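Local coordinates for protein myosin light chain 1 (Saccharomyces cerevisiae, PDB 1M45) that serves as a calmodulin-like light chain that binds the IQ motifs of class II and class V myosins and of IQG1, supporting contractile-ring assembly in cytokinesis, at residues L105-L109 against V121-L125; F85-Q90 against Y138-I142; R4-F10 against Y29-Y35; Y35-L41 against E73-T78. The contacts are given in a common frame with arbitrary orientation. Where two conformers were deposited one is given. Residues are numbered along the deposited sequence.

Interaction 1: residues L105-L109 against V121-L125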
loop_
_atom_site.group_PDB
_atom_site.type_symbol
_atom_site.label_atom_id
_atom_site.label_comp_id
_atom_site.label_asym_id
_atom_site.label_seq_id
_atom_site.Cartn_x
_atom_site.Cartn_y
_atom_site.Cartn_z
ATOM N N LEU A 105 7.109 -1.599 -15.815
ATOM C CA LEU A 105 6.614 -1.575 -14.439
ATOM C C LEU A 105 5.316 -0.802 -14.405
ATOM O O LEU A 105 4.327 -1.206 -13.747
ATOM C CB LEU A 105 7.656 -1.007 -13.480
ATOM C CG LEU A 105 7.191 -0.844 -12.021
ATOM C CD1 LEU A 105 6.691 -2.185 -11.487
ATOM C CD2 LEU A 105 8.404 -0.360 -11.149
ATOM N N ARG A 106 5.303 0.335 -15.103
ATOM C CA ARG A 106 4.047 1.095 -15.175
ATOM C C ARG A 106 2.935 0.269 -15.799
ATOM O O ARG A 106 1.766 0.312 -15.336
ATOM C CB ARG A 106 4.249 2.407 -15.921
ATOM C CG ARG A 106 3.013 3.275 -15.939
ATOM C CD ARG A 106 3.301 4.672 -16.475
ATOM N NE ARG A 106 4.152 5.387 -15.514
ATOM C CZ ARG A 106 3.708 6.237 -14.602
ATOM N NH1 ARG A 106 2.413 6.511 -14.483
ATOM N NH2 ARG A 106 4.569 6.797 -13.755
ATOM N N TYR A 107 3.268 -0.453 -16.879
ATOM C CA TYR A 107 2.327 -1.344 -17.519
ATOM C C TYR A 107 1.744 -2.366 -16.552
ATOM O O TYR A 107 0.522 -2.541 -16.483
ATOM C CB TYR A 107 2.994 -2.036 -18.693
ATOM C CG TYR A 107 2.144 -3.115 -19.361
ATOM C CD1 TYR A 107 1.306 -2.805 -20.423
ATOM C CD2 TYR A 107 2.233 -4.437 -18.956
ATOM C CE1 TYR A 107 0.543 -3.817 -21.055
ATOM C CE2 TYR A 107 1.477 -5.445 -19.566
ATOM C CZ TYR A 107 0.661 -5.116 -20.600
ATOM O OH TYR A 107 -0.050 -6.096 -21.201
ATOM N N MET A 108 2.621 -3.024 -15.798
ATOM C CA MET A 108 2.198 -4.014 -14.818
ATOM C C MET A 108 1.224 -3.422 -13.810
ATOM O O MET A 108 0.187 -4.008 -13.525
ATOM C CB MET A 108 3.398 -4.583 -14.051
ATOM C CG MET A 108 4.400 -5.407 -14.881
ATOM S SD MET A 108 5.846 -5.821 -13.848
ATOM C CE MET A 108 5.147 -7.033 -12.746
ATOM N N LEU A 109 1.577 -2.264 -13.260
ATOM C CA LEU A 109 0.811 -1.666 -12.197
ATOM C C LEU A 109 -0.476 -0.951 -12.589
ATOM O O LEU A 109 -1.404 -0.939 -11.809
ATOM C CB LEU A 109 1.689 -0.711 -11.382
ATOM C CG LEU A 109 2.901 -1.437 -10.780
ATOM C CD1 LEU A 109 3.679 -0.429 -9.993
ATOM C CD2 LEU A 109 2.458 -2.577 -9.833
ATOM N N VAL A 121 1.283 5.598 -9.598
ATOM C CA VAL A 121 2.566 5.105 -10.035
ATOM C C VAL A 121 3.621 6.228 -10.036
ATOM O O VAL A 121 4.765 5.981 -9.662
ATOM C CB VAL A 121 2.466 4.356 -11.372
ATOM C CG1 VAL A 121 3.866 3.884 -11.815
ATOM C CG2 VAL A 121 1.536 3.146 -11.197
ATOM N N ASP A 122 3.223 7.441 -10.428
ATOM C CA ASP A 122 4.166 8.576 -10.308
ATOM C C ASP A 122 4.627 8.721 -8.859
ATOM O O ASP A 122 5.819 8.858 -8.586
ATOM C CB ASP A 122 3.549 9.921 -10.721
ATOM C CG ASP A 122 3.167 10.006 -12.187
ATOM O OD1 ASP A 122 3.697 9.244 -13.005
ATOM O OD2 ASP A 122 2.307 10.838 -12.584
ATOM N N GLU A 123 3.671 8.683 -7.918
ATOM C CA GLU A 123 4.029 8.847 -6.517
ATOM C C GLU A 123 4.940 7.716 -6.037
ATOM O O GLU A 123 5.943 7.959 -5.354
ATOM C CB GLU A 123 2.785 8.982 -5.610
ATOM C CG GLU A 123 3.101 9.627 -4.238
ATOM C CD GLU A 123 1.843 10.024 -3.472
ATOM O OE1 GLU A 123 0.734 9.844 -4.036
ATOM O OE2 GLU A 123 1.931 10.521 -2.329
ATOM N N LEU A 124 4.608 6.495 -6.410
ATOM C CA LEU A 124 5.418 5.351 -6.052
ATOM C C LEU A 124 6.872 5.474 -6.521
ATOM O O LEU A 124 7.799 5.152 -5.765
ATOM C CB LEU A 124 4.869 4.081 -6.713
ATOM C CG LEU A 124 5.733 2.824 -6.707
ATOM C CD1 LEU A 124 5.882 2.265 -5.281
ATOM C CD2 LEU A 124 5.072 1.787 -7.599
ATOM N N LEU A 125 7.046 5.909 -7.768
ATOM C CA LEU A 125 8.388 5.915 -8.389
ATOM C C LEU A 125 9.263 7.095 -8.037
ATOM O O LEU A 125 10.462 7.112 -8.377
ATOM C CB LEU A 125 8.269 5.813 -9.902
ATOM C CG LEU A 125 7.640 4.522 -10.398
ATOM C CD1 LEU A 125 7.518 4.537 -11.919
ATOM C CD2 LEU A 125 8.461 3.279 -9.915
#
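Five aliphatic side chains form the centre of this helix-helix contact. Leu109 lies against two of them, its CD1 3.5 Å from CD2 of Leu124 and its CB 3.9 Å from CG2 of Val121, while CD2 of Leu105 meets CD2 of Leu125 at 3.8 Å. The axes of the two segments come no closer than 11.2 Å and run at 130°, so these branched side chains, rather than close backbone, bridge the gap. Arg106 shields the outer flank: its long side chain carries one face of the guanidinium over Val121, with NH2 3.6 Å from CG1 of Val121. At the guanidinium edge, NH2 of Arg106 donates to OD1 of Asp122 at 2.7 Å in a salt bridge; NH1 has a second acidic partner in Asp118. Asp122 is also a presumed calcium ligand. Helix 102-111, which leaves one EF-hand, thus leans on helix 118-125, which enters the next. Within the domain, Leu105 packs on Phe89 of helix 83-90 and Leu124 on Phe141 of helix 138-146; Leu109 and Leu124 also touch the IQ peptide.

Interaction 2: residues F85-Q90 against Y138-I142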
loop_
_atom_site.group_PDB
_atom_site.type_symbol
_atom_site.label_atom_id
_atom_site.label_comp_id
_atom_site.label_asym_id
_atom_site.label_seq_id
_atom_site.Cartn_x
_atom_site.Cartn_y
_atom_site.Cartn_z
ATOM N N PHE A 85 6.499 -12.117 -5.248
ATOM C CA PHE A 85 6.369 -11.245 -6.444
ATOM C C PHE A 85 7.415 -11.413 -7.530
ATOM O O PHE A 85 7.278 -10.832 -8.613
ATOM C CB PHE A 85 6.369 -9.794 -5.990
ATOM C CG PHE A 85 5.362 -9.521 -4.932
ATOM C CD1 PHE A 85 5.767 -9.106 -3.668
ATOM C CD2 PHE A 85 4.001 -9.753 -5.165
ATOM C CE1 PHE A 85 4.826 -8.885 -2.655
ATOM C CE2 PHE A 85 3.085 -9.562 -4.140
ATOM C CZ PHE A 85 3.515 -9.101 -2.887
ATOM N N VAL A 86 8.469 -12.185 -7.235
ATOM C CA VAL A 86 9.539 -12.393 -8.199
ATOM C C VAL A 86 9.076 -13.025 -9.499
ATOM O O VAL A 86 9.426 -12.540 -10.568
ATOM C CB VAL A 86 10.694 -13.228 -7.571
ATOM C CG1 VAL A 86 11.751 -13.633 -8.606
ATOM C CG2 VAL A 86 11.327 -12.438 -6.465
ATOM N N LYS A 87 8.286 -14.092 -9.413
ATOM C CA LYS A 87 7.763 -14.737 -10.617
ATOM C C LYS A 87 6.960 -13.784 -11.502
ATOM O O LYS A 87 7.065 -13.828 -12.734
ATOM C CB LYS A 87 6.925 -15.960 -10.239
ATOM C CG LYS A 87 7.789 -17.151 -9.867
ATOM C CD LYS A 87 6.953 -18.396 -9.618
ATOM C CE LYS A 87 7.841 -19.604 -9.350
ATOM N NZ LYS A 87 8.677 -19.466 -8.108
ATOM N N ALA A 88 6.171 -12.909 -10.870
ATOM C CA ALA A 88 5.402 -11.903 -11.621
ATOM C C ALA A 88 6.308 -10.948 -12.412
ATOM O O ALA A 88 5.995 -10.581 -13.567
ATOM C CB ALA A 88 4.437 -11.105 -10.698
ATOM N N PHE A 89 7.411 -10.524 -11.790
ATOM C CA PHE A 89 8.367 -9.653 -12.473
ATOM C C PHE A 89 9.131 -10.464 -13.543
ATOM O O PHE A 89 9.517 -9.918 -14.568
ATOM C CB PHE A 89 9.353 -9.023 -11.488
ATOM C CG PHE A 89 8.808 -7.819 -10.791
ATOM C CD1 PHE A 89 8.160 -7.930 -9.569
ATOM C CD2 PHE A 89 8.861 -6.578 -11.417
ATOM C CE1 PHE A 89 7.651 -6.804 -8.940
ATOM C CE2 PHE A 89 8.345 -5.444 -10.803
ATOM C CZ PHE A 89 7.734 -5.565 -9.553
ATOM N N GLN A 90 9.370 -11.742 -13.274
ATOM C CA GLN A 90 10.136 -12.544 -14.222
ATOM C C GLN A 90 9.392 -12.628 -15.544
ATOM O O GLN A 90 9.996 -12.798 -16.587
ATOM C CB GLN A 90 10.495 -13.912 -13.660
ATOM C CG GLN A 90 11.606 -13.795 -12.634
ATOM C CD GLN A 90 12.000 -15.126 -11.999
ATOM O OE1 GLN A 90 12.998 -15.195 -11.272
ATOM N NE2 GLN A 90 11.229 -16.177 -12.268
ATOM N N TYR A 138 14.257 -5.141 -9.703
ATOM C CA TYR A 138 12.944 -5.377 -9.088
ATOM C C TYR A 138 13.001 -6.009 -7.717
ATOM O O TYR A 138 12.150 -5.725 -6.892
ATOM C CB TYR A 138 11.987 -6.120 -9.982
ATOM C CG TYR A 138 12.453 -7.392 -10.640
ATOM C CD1 TYR A 138 12.471 -8.596 -9.935
ATOM C CD2 TYR A 138 12.736 -7.418 -12.008
ATOM C CE1 TYR A 138 12.814 -9.791 -10.565
ATOM C CE2 TYR A 138 13.085 -8.603 -12.641
ATOM C CZ TYR A 138 13.122 -9.783 -11.917
ATOM O OH TYR A 138 13.478 -10.941 -12.560
ATOM N N LYS A 139 14.016 -6.825 -7.455
ATOM C CA LYS A 139 14.143 -7.333 -6.082
ATOM C C LYS A 139 14.376 -6.204 -5.080
ATOM O O LYS A 139 13.829 -6.251 -3.965
ATOM C CB LYS A 139 15.273 -8.354 -5.969
ATOM C CG LYS A 139 14.888 -9.726 -6.480
ATOM C CD LYS A 139 16.012 -10.719 -6.199
ATOM C CE LYS A 139 15.613 -12.102 -6.581
ATOM N NZ LYS A 139 14.461 -12.576 -5.798
ATOM N N LYS A 140 15.206 -5.235 -5.454
ATOM C CA LYS A 140 15.448 -4.091 -4.588
ATOM C C LYS A 140 14.181 -3.255 -4.445
ATOM O O LYS A 140 13.851 -2.775 -3.351
ATOM C CB LYS A 140 16.619 -3.252 -5.109
ATOM C CG LYS A 140 16.871 -2.029 -4.268
ATOM C CD LYS A 140 18.041 -1.187 -4.816
ATOM C CE LYS A 140 18.524 -0.179 -3.756
ATOM N NZ LYS A 140 17.461 0.796 -3.322
ATOM N N PHE A 141 13.459 -3.106 -5.549
ATOM C CA PHE A 141 12.210 -2.381 -5.536
ATOM C C PHE A 141 11.228 -3.056 -4.587
ATOM O O PHE A 141 10.633 -2.385 -3.740
ATOM C CB PHE A 141 11.649 -2.300 -6.962
ATOM C CG PHE A 141 10.212 -1.865 -7.022
ATOM C CD1 PHE A 141 9.877 -0.525 -6.840
ATOM C CD2 PHE A 141 9.204 -2.796 -7.287
ATOM C CE1 PHE A 141 8.515 -0.121 -6.900
ATOM C CE2 PHE A 141 7.855 -2.418 -7.336
ATOM C CZ PHE A 141 7.511 -1.075 -7.144
ATOM N N ILE A 142 11.052 -4.374 -4.734
ATOM C CA ILE A 142 10.132 -5.114 -3.866
ATOM C C ILE A 142 10.529 -4.944 -2.405
ATOM O O ILE A 142 9.663 -4.745 -1.526
ATOM C CB ILE A 142 10.087 -6.578 -4.244
ATOM C CG1 ILE A 142 9.443 -6.722 -5.635
ATOM C CG2 ILE A 142 9.247 -7.362 -3.239
ATOM C CD1 ILE A 142 9.763 -8.104 -6.294
HETATM O O HOH W 1 14.949 -12.811 -11.325
#
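Tyr138 opens helix 138-146 with its ring slid past that of Phe89: the planes are only 14° apart, yet the centroids lie 5.0 Å from each other and the rings barely overlap. Each ring instead receives the other residue's CB on its face, with Phe89 CB 3.5 Å from the Tyr138 centroid and Tyr138 CB 3.8 Å from that of Phe89, a reciprocal pair of CH-pi contacts. The Tyr138 hydroxyl bonds to Asp93, a presumed calcium ligand, and a water bridges Tyr138 OH and Gln90 OE1 at 2.7 and 3.1 Å. Next, Lys139 reaches back so that its NZ sits 3.2 Å from CG2 of Val86. Phe141 brings CE2 to 3.9 Å from CZ of Phe89. One turn after Tyr138, Ile142 CD1 touches both CE1 of Phe89, at 3.6 Å, and CB of Phe85, at 3.8 Å. The first and last helices of this EF-hand pair, crossing at 139°, are therefore held by aromatic and aliphatic packing, with direct polar bonding between them absent and water confined to the rim.

Interaction 3: residues R4-F10 against Y29-Y35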
loop_
_atom_site.group_PDB
_atom_site.type_symbol
_atom_site.label_atom_id
_atom_site.label_comp_id
_atom_site.label_asym_id
_atom_site.label_seq_id
_atom_site.Cartn_x
_atom_site.Cartn_y
_atom_site.Cartn_z
ATOM N N ARG A 4 -0.814 -1.776 15.675
ATOM C CA ARG A 4 0.113 -0.788 15.113
ATOM C C ARG A 4 -0.177 0.550 15.767
ATOM O O ARG A 4 -1.342 0.979 15.842
ATOM C CB ARG A 4 -0.027 -0.699 13.603
ATOM C CG ARG A 4 0.288 -2.006 12.903
ATOM C CD ARG A 4 1.669 -2.103 12.351
ATOM N NE ARG A 4 1.971 -3.437 11.816
ATOM C CZ ARG A 4 3.017 -3.709 11.043
ATOM N NH1 ARG A 4 3.860 -2.749 10.708
ATOM N NH2 ARG A 4 3.235 -4.947 10.615
ATOM N N ALA A 5 0.879 1.187 16.262
ATOM C CA ALA A 5 0.764 2.433 17.023
ATOM C C ALA A 5 0.417 3.621 16.123
ATOM O O ALA A 5 0.826 3.663 14.958
ATOM C CB ALA A 5 2.077 2.701 17.803
ATOM N N ASN A 6 -0.283 4.592 16.698
ATOM C CA ASN A 6 -0.679 5.790 15.965
ATOM C C ASN A 6 0.529 6.607 15.520
ATOM O O ASN A 6 0.538 7.113 14.397
ATOM C CB ASN A 6 -1.640 6.661 16.791
ATOM C CG ASN A 6 -2.055 7.949 16.063
ATOM O OD1 ASN A 6 -1.818 9.069 16.554
ATOM N ND2 ASN A 6 -2.694 7.800 14.913
ATOM N N LYS A 7 1.521 6.746 16.406
ATOM C CA LYS A 7 2.726 7.518 16.132
ATOM C C LYS A 7 2.389 8.915 15.597
ATOM O O LYS A 7 3.039 9.417 14.660
ATOM C CB LYS A 7 3.609 6.766 15.143
ATOM C CG LYS A 7 4.090 5.404 15.651
ATOM C CD LYS A 7 5.046 4.800 14.644
ATOM C CE LYS A 7 5.650 3.487 15.141
ATOM N NZ LYS A 7 6.506 2.897 14.054
ATOM N N ASP A 8 1.365 9.521 16.211
ATOM C CA ASP A 8 0.884 10.875 15.881
ATOM C C ASP A 8 0.391 11.044 14.452
ATOM O O ASP A 8 0.410 12.146 13.913
ATOM C CB ASP A 8 1.968 11.916 16.109
ATOM C CG ASP A 8 1.392 13.304 16.378
ATOM O OD1 ASP A 8 0.281 13.419 16.918
ATOM O OD2 ASP A 8 2.023 14.302 16.072
ATOM N N ILE A 9 0.009 9.946 13.816
ATOM C CA ILE A 9 -0.442 10.046 12.448
ATOM C C ILE A 9 -1.878 10.577 12.365
ATOM O O ILE A 9 -2.231 11.294 11.434
ATOM C CB ILE A 9 -0.310 8.680 11.768
ATOM C CG1 ILE A 9 1.161 8.345 11.548
ATOM C CG2 ILE A 9 -1.114 8.650 10.448
ATOM C CD1 ILE A 9 1.370 6.849 11.160
ATOM N N PHE A 10 -2.712 10.242 13.343
ATOM C CA PHE A 10 -4.099 10.664 13.335
ATOM C C PHE A 10 -4.274 12.181 13.099
ATOM O O PHE A 10 -5.187 12.590 12.376
ATOM C CB PHE A 10 -4.773 10.233 14.629
ATOM C CG PHE A 10 -6.260 10.381 14.626
ATOM C CD1 PHE A 10 -6.849 11.561 15.082
ATOM C CD2 PHE A 10 -7.095 9.360 14.171
ATOM C CE1 PHE A 10 -8.243 11.710 15.077
ATOM C CE2 PHE A 10 -8.459 9.487 14.197
ATOM C CZ PHE A 10 -9.045 10.673 14.639
ATOM N N TYR A 29 -5.643 5.687 6.620
ATOM C CA TYR A 29 -5.139 5.727 7.996
ATOM C C TYR A 29 -4.530 4.374 8.357
ATOM O O TYR A 29 -3.443 4.323 8.906
ATOM C CB TYR A 29 -6.221 6.108 9.027
ATOM C CG TYR A 29 -5.705 6.051 10.414
ATOM C CD1 TYR A 29 -4.913 7.070 10.912
ATOM C CD2 TYR A 29 -5.978 4.960 11.219
ATOM C CE1 TYR A 29 -4.373 6.985 12.190
ATOM C CE2 TYR A 29 -5.422 4.826 12.494
ATOM C CZ TYR A 29 -4.629 5.853 12.980
ATOM O OH TYR A 29 -4.083 5.721 14.237
ATOM N N LEU A 30 -5.252 3.297 8.031
ATOM C CA LEU A 30 -4.762 1.961 8.321
ATOM C C LEU A 30 -3.457 1.703 7.591
ATOM O O LEU A 30 -2.538 1.048 8.119
ATOM C CB LEU A 30 -5.807 0.908 7.934
ATOM C CG LEU A 30 -7.024 0.930 8.870
ATOM C CD1 LEU A 30 -8.121 0.000 8.314
ATOM C CD2 LEU A 30 -6.662 0.546 10.288
ATOM N N ARG A 31 -3.376 2.211 6.368
ATOM C CA ARG A 31 -2.127 2.086 5.610
ATOM C C ARG A 31 -1.015 2.877 6.268
ATOM O O ARG A 31 0.094 2.377 6.436
ATOM C CB ARG A 31 -2.329 2.580 4.176
ATOM C CG ARG A 31 -3.200 1.657 3.363
ATOM C CD ARG A 31 -3.618 2.201 1.979
ATOM N NE ARG A 31 -4.560 1.262 1.362
ATOM C CZ ARG A 31 -5.820 1.476 1.048
ATOM N NH1 ARG A 31 -6.420 2.668 1.211
ATOM N NH2 ARG A 31 -6.527 0.436 0.562
ATOM N N ALA A 32 -1.326 4.099 6.703
ATOM C CA ALA A 32 -0.285 4.965 7.268
ATOM C C ALA A 32 0.359 4.354 8.495
ATOM O O ALA A 32 1.551 4.498 8.718
ATOM C CB ALA A 32 -0.884 6.334 7.604
ATOM N N ILE A 33 -0.445 3.661 9.307
ATOM C CA ILE A 33 0.125 3.052 10.521
ATOM C C ILE A 33 0.803 1.708 10.273
ATOM O O ILE A 33 1.355 1.113 11.202
ATOM C CB ILE A 33 -0.931 2.977 11.668
ATOM C CG1 ILE A 33 -2.056 2.011 11.332
ATOM C CG2 ILE A 33 -1.434 4.358 12.029
ATOM C CD1 ILE A 33 -3.038 1.766 12.469
ATOM N N GLY A 34 0.721 1.206 9.038
ATOM C CA GLY A 34 1.492 -0.018 8.773
ATOM C C GLY A 34 0.770 -1.201 8.144
ATOM O O GLY A 34 1.424 -2.224 7.873
ATOM N N TYR A 35 -0.537 -1.116 7.971
ATOM C CA TYR A 35 -1.283 -2.210 7.332
ATOM C C TYR A 35 -1.388 -2.019 5.811
ATOM O O TYR A 35 -1.088 -0.939 5.272
ATOM C CB TYR A 35 -2.669 -2.344 7.971
ATOM C CG TYR A 35 -2.611 -2.586 9.449
ATOM C CD1 TYR A 35 -3.119 -1.644 10.345
ATOM C CD2 TYR A 35 -2.109 -3.785 9.952
ATOM C CE1 TYR A 35 -3.124 -1.901 11.716
ATOM C CE2 TYR A 35 -2.098 -4.037 11.315
ATOM C CZ TYR A 35 -2.600 -3.091 12.175
ATOM O OH TYR A 35 -2.574 -3.363 13.506
HETATM O O HOH W 2 4.152 0.167 11.413
HETATM O O HOH W 3 2.628 2.736 13.177
#
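Unusually for the start of an EF-hand, residues 4-10 approach helix 26-32 as an irregular strip, with a type I' turn from Asn6 to Ile9, and Arg4 lies along the Schellman motif that ends the helix. Gly34 has phi of 129°, a value suited to a residue lacking CB; a CB here would also fall 2.8 Å from CD of Arg4. Beside it, Arg4 N donates to Tyr35 OH at 3.2 Å. Two waters converge on Ile33 O: one, 3.0 Å from that oxygen, is also 3.0 Å from Arg4 NH1, and the other, 2.9 Å from Ile33 O, is 2.7 Å from Ala5 O. Arg4 NH2 also bonds to Gln148 at the C terminus. Farther along, Ile9 fills the apolar gap, its CG2 3.7 Å from CB of Ala32 and its CD1 3.9 Å from CG2 of Ile33. Phe10 turns its edge to the face of Tyr29 in an offset edge-to-face pair, centroids 6.0 Å apart and planes at 78°. Both rings continue onto Ile21 of strand 20-22 and Leu60 of helix 60-69, while Ile9 and Ala32 also touch the bound peptide.

Interaction 4: residues Y35-L41 against E73-T78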
loop_
_atom_site.group_PDB
_atom_site.type_symbol
_atom_site.label_atom_id
_atom_site.label_comp_id
_atom_site.label_asym_id
_atom_site.label_seq_id
_atom_site.Cartn_x
_atom_site.Cartn_y
_atom_site.Cartn_z
ATOM N N TYR A 35 -0.537 -1.116 7.971
ATOM C CA TYR A 35 -1.283 -2.210 7.332
ATOM C C TYR A 35 -1.388 -2.019 5.811
ATOM O O TYR A 35 -1.088 -0.939 5.272
ATOM C CB TYR A 35 -2.669 -2.344 7.971
ATOM C CG TYR A 35 -2.611 -2.586 9.449
ATOM C CD1 TYR A 35 -3.119 -1.644 10.345
ATOM C CD2 TYR A 35 -2.109 -3.785 9.952
ATOM C CE1 TYR A 35 -3.124 -1.901 11.716
ATOM C CE2 TYR A 35 -2.098 -4.037 11.315
ATOM C CZ TYR A 35 -2.600 -3.091 12.175
ATOM O OH TYR A 35 -2.574 -3.363 13.506
ATOM N N ASN A 36 -1.807 -3.066 5.099
ATOM C CA ASN A 36 -1.943 -2.998 3.652
ATOM C C ASN A 36 -3.251 -3.606 3.220
ATOM O O ASN A 36 -3.248 -4.536 2.403
ATOM C CB ASN A 36 -0.762 -3.690 2.959
ATOM C CG ASN A 36 0.565 -3.144 3.435
ATOM O OD1 ASN A 36 0.937 -2.019 3.096
ATOM N ND2 ASN A 36 1.309 -3.954 4.178
ATOM N N PRO A 37 -4.359 -3.071 3.713
ATOM C CA PRO A 37 -5.675 -3.652 3.398
ATOM C C PRO A 37 -6.138 -3.425 1.969
ATOM O O PRO A 37 -5.753 -2.437 1.327
ATOM C CB PRO A 37 -6.596 -2.934 4.386
ATOM C CG PRO A 37 -5.995 -1.558 4.471
ATOM C CD PRO A 37 -4.492 -1.885 4.586
ATOM N N THR A 38 -6.934 -4.366 1.451
ATOM C CA THR A 38 -7.634 -4.127 0.202
ATOM C C THR A 38 -8.790 -3.210 0.572
ATOM O O THR A 38 -9.223 -3.164 1.747
ATOM C CB THR A 38 -8.250 -5.412 -0.388
ATOM O OG1 THR A 38 -9.122 -5.980 0.603
ATOM C CG2 THR A 38 -7.170 -6.450 -0.669
ATOM N N ASN A 39 -9.312 -2.484 -0.420
ATOM C CA ASN A 39 -10.483 -1.637 -0.185
ATOM C C ASN A 39 -11.641 -2.480 0.383
ATOM O O ASN A 39 -12.385 -2.045 1.270
ATOM C CB ASN A 39 -10.907 -0.916 -1.479
ATOM C CG ASN A 39 -9.833 0.087 -2.006
ATOM O OD1 ASN A 39 -8.867 0.423 -1.313
ATOM N ND2 ASN A 39 -10.019 0.559 -3.241
ATOM N N GLN A 40 -11.775 -3.721 -0.102
ATOM C CA GLN A 40 -12.814 -4.604 0.415
ATOM C C GLN A 40 -12.747 -4.864 1.915
ATOM O O GLN A 40 -13.770 -4.810 2.620
ATOM C CB GLN A 40 -12.876 -5.923 -0.387
ATOM C CG GLN A 40 -14.003 -6.838 0.018
ATOM C CD GLN A 40 -15.352 -6.204 -0.212
ATOM O OE1 GLN A 40 -15.645 -5.723 -1.311
ATOM N NE2 GLN A 40 -16.178 -6.190 0.824
ATOM N N LEU A 41 -11.546 -5.136 2.421
ATOM C CA LEU A 41 -11.374 -5.366 3.840
ATOM C C LEU A 41 -11.791 -4.142 4.656
ATOM O O LEU A 41 -12.408 -4.273 5.699
ATOM C CB LEU A 41 -9.922 -5.766 4.178
ATOM C CG LEU A 41 -9.626 -5.895 5.680
ATOM C CD1 LEU A 41 -10.544 -6.905 6.333
ATOM C CD2 LEU A 41 -8.168 -6.329 5.893
ATOM N N GLU A 73 -6.791 -10.103 10.971
ATOM C CA GLU A 73 -7.012 -9.854 9.543
ATOM C C GLU A 73 -6.131 -8.731 9.036
ATOM O O GLU A 73 -5.652 -8.770 7.887
ATOM C CB GLU A 73 -8.473 -9.524 9.280
ATOM C CG GLU A 73 -9.413 -10.682 9.632
ATOM C CD GLU A 73 -9.851 -10.731 11.096
ATOM O OE1 GLU A 73 -9.187 -10.197 12.013
ATOM O OE2 GLU A 73 -10.891 -11.369 11.347
ATOM N N LEU A 74 -5.899 -7.742 9.892
ATOM C CA LEU A 74 -5.054 -6.598 9.490
ATOM C C LEU A 74 -3.599 -7.013 9.514
ATOM O O LEU A 74 -2.851 -6.709 8.590
ATOM C CB LEU A 74 -5.298 -5.364 10.397
ATOM C CG LEU A 74 -6.677 -4.732 10.159
ATOM C CD1 LEU A 74 -6.995 -3.773 11.309
ATOM C CD2 LEU A 74 -6.592 -3.941 8.855
ATOM N N ASP A 75 -3.217 -7.752 10.548
ATOM C CA ASP A 75 -1.862 -8.248 10.625
ATOM C C ASP A 75 -1.515 -9.144 9.427
ATOM O O ASP A 75 -0.387 -9.119 8.973
ATOM C CB ASP A 75 -1.663 -9.007 11.930
ATOM C CG ASP A 75 -0.314 -9.571 12.041
ATOM O OD1 ASP A 75 0.656 -8.788 11.977
ATOM O OD2 ASP A 75 -0.134 -10.795 12.180
ATOM N N ALA A 76 -2.487 -9.915 8.935
ATOM C CA ALA A 76 -2.318 -10.775 7.749
ATOM C C ALA A 76 -1.968 -9.990 6.486
ATOM O O ALA A 76 -1.413 -10.569 5.548
ATOM C CB ALA A 76 -3.572 -11.607 7.509
ATOM N N THR A 77 -2.253 -8.679 6.465
ATOM C CA THR A 77 -1.906 -7.859 5.291
ATOM C C THR A 77 -0.456 -7.370 5.328
ATOM O O THR A 77 -0.034 -6.699 4.391
ATOM C CB THR A 77 -2.843 -6.634 5.117
ATOM O OG1 THR A 77 -2.541 -5.670 6.120
ATOM C CG2 THR A 77 -4.350 -7.033 5.295
ATOM N N THR A 78 0.300 -7.732 6.367
ATOM C CA THR A 78 1.698 -7.279 6.482
ATOM C C THR A 78 2.698 -8.411 6.353
ATOM O O THR A 78 3.859 -8.253 6.698
ATOM C CB THR A 78 1.960 -6.545 7.800
ATOM O OG1 THR A 78 1.907 -7.471 8.895
ATOM C CG2 THR A 78 0.884 -5.449 8.046
#
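This contact joins a linker to a helix end: the linker after helix 26-32 and the first turn of helix 39-47 pack against the last turn of helix 71-75 and the residues after it, in the N-terminal half of the chain. Two hydrogen bonds fasten Asn36 to Thr77, from Asn36 N to Thr77 OG1 at 2.9 Å and from Asn36 ND2 to Thr77 O at 3.1 Å. While accepting from Asn36 N, Thr77 OG1 gives its own proton to Leu74 O at 2.7 Å. The ring of Tyr35 takes Leu74 CB over its face, 3.7 Å from the centroid, a CH-pi contact; Leu41 CD2 lies 4.1 Å from Leu74 CD2 and 3.9 Å from Thr77 CG2. Thr38 N-caps helix 39-47, its OG1 accepting from Leu41 N at 3.1 Å. Asn36 OD1 meanwhile binds a basic side chain of the IQ peptide, so one carboxamide serves both Thr77 and the peptide. Such a linker between successive EF-hands is characteristic of calmodulin-like light chains.

Overall arrangement
From the N terminus, interaction 3 closes the first loop, bringing residues 4-10 back to the end of helix 26-32. Tyr35 passes directly into interaction 4, whose loop ends at 73-78; the two share this residue and also meet through Arg31, which reaches Asn39 and the Pro37 carbonyl, so the N-terminal EF-hand region is tied together. After helix 71-75 the chain moves on to helix 83-90. There interaction 2 spans the C-terminal EF-hand pair from first helix to last, and interaction 1, between its middle helices, nests inside that loop. These two touch through Leu105 with Phe89 and Leu124 with Phe141. The centres of interactions 1 and 3 are about 24 Å apart, and the bound IQ peptide reaches all four.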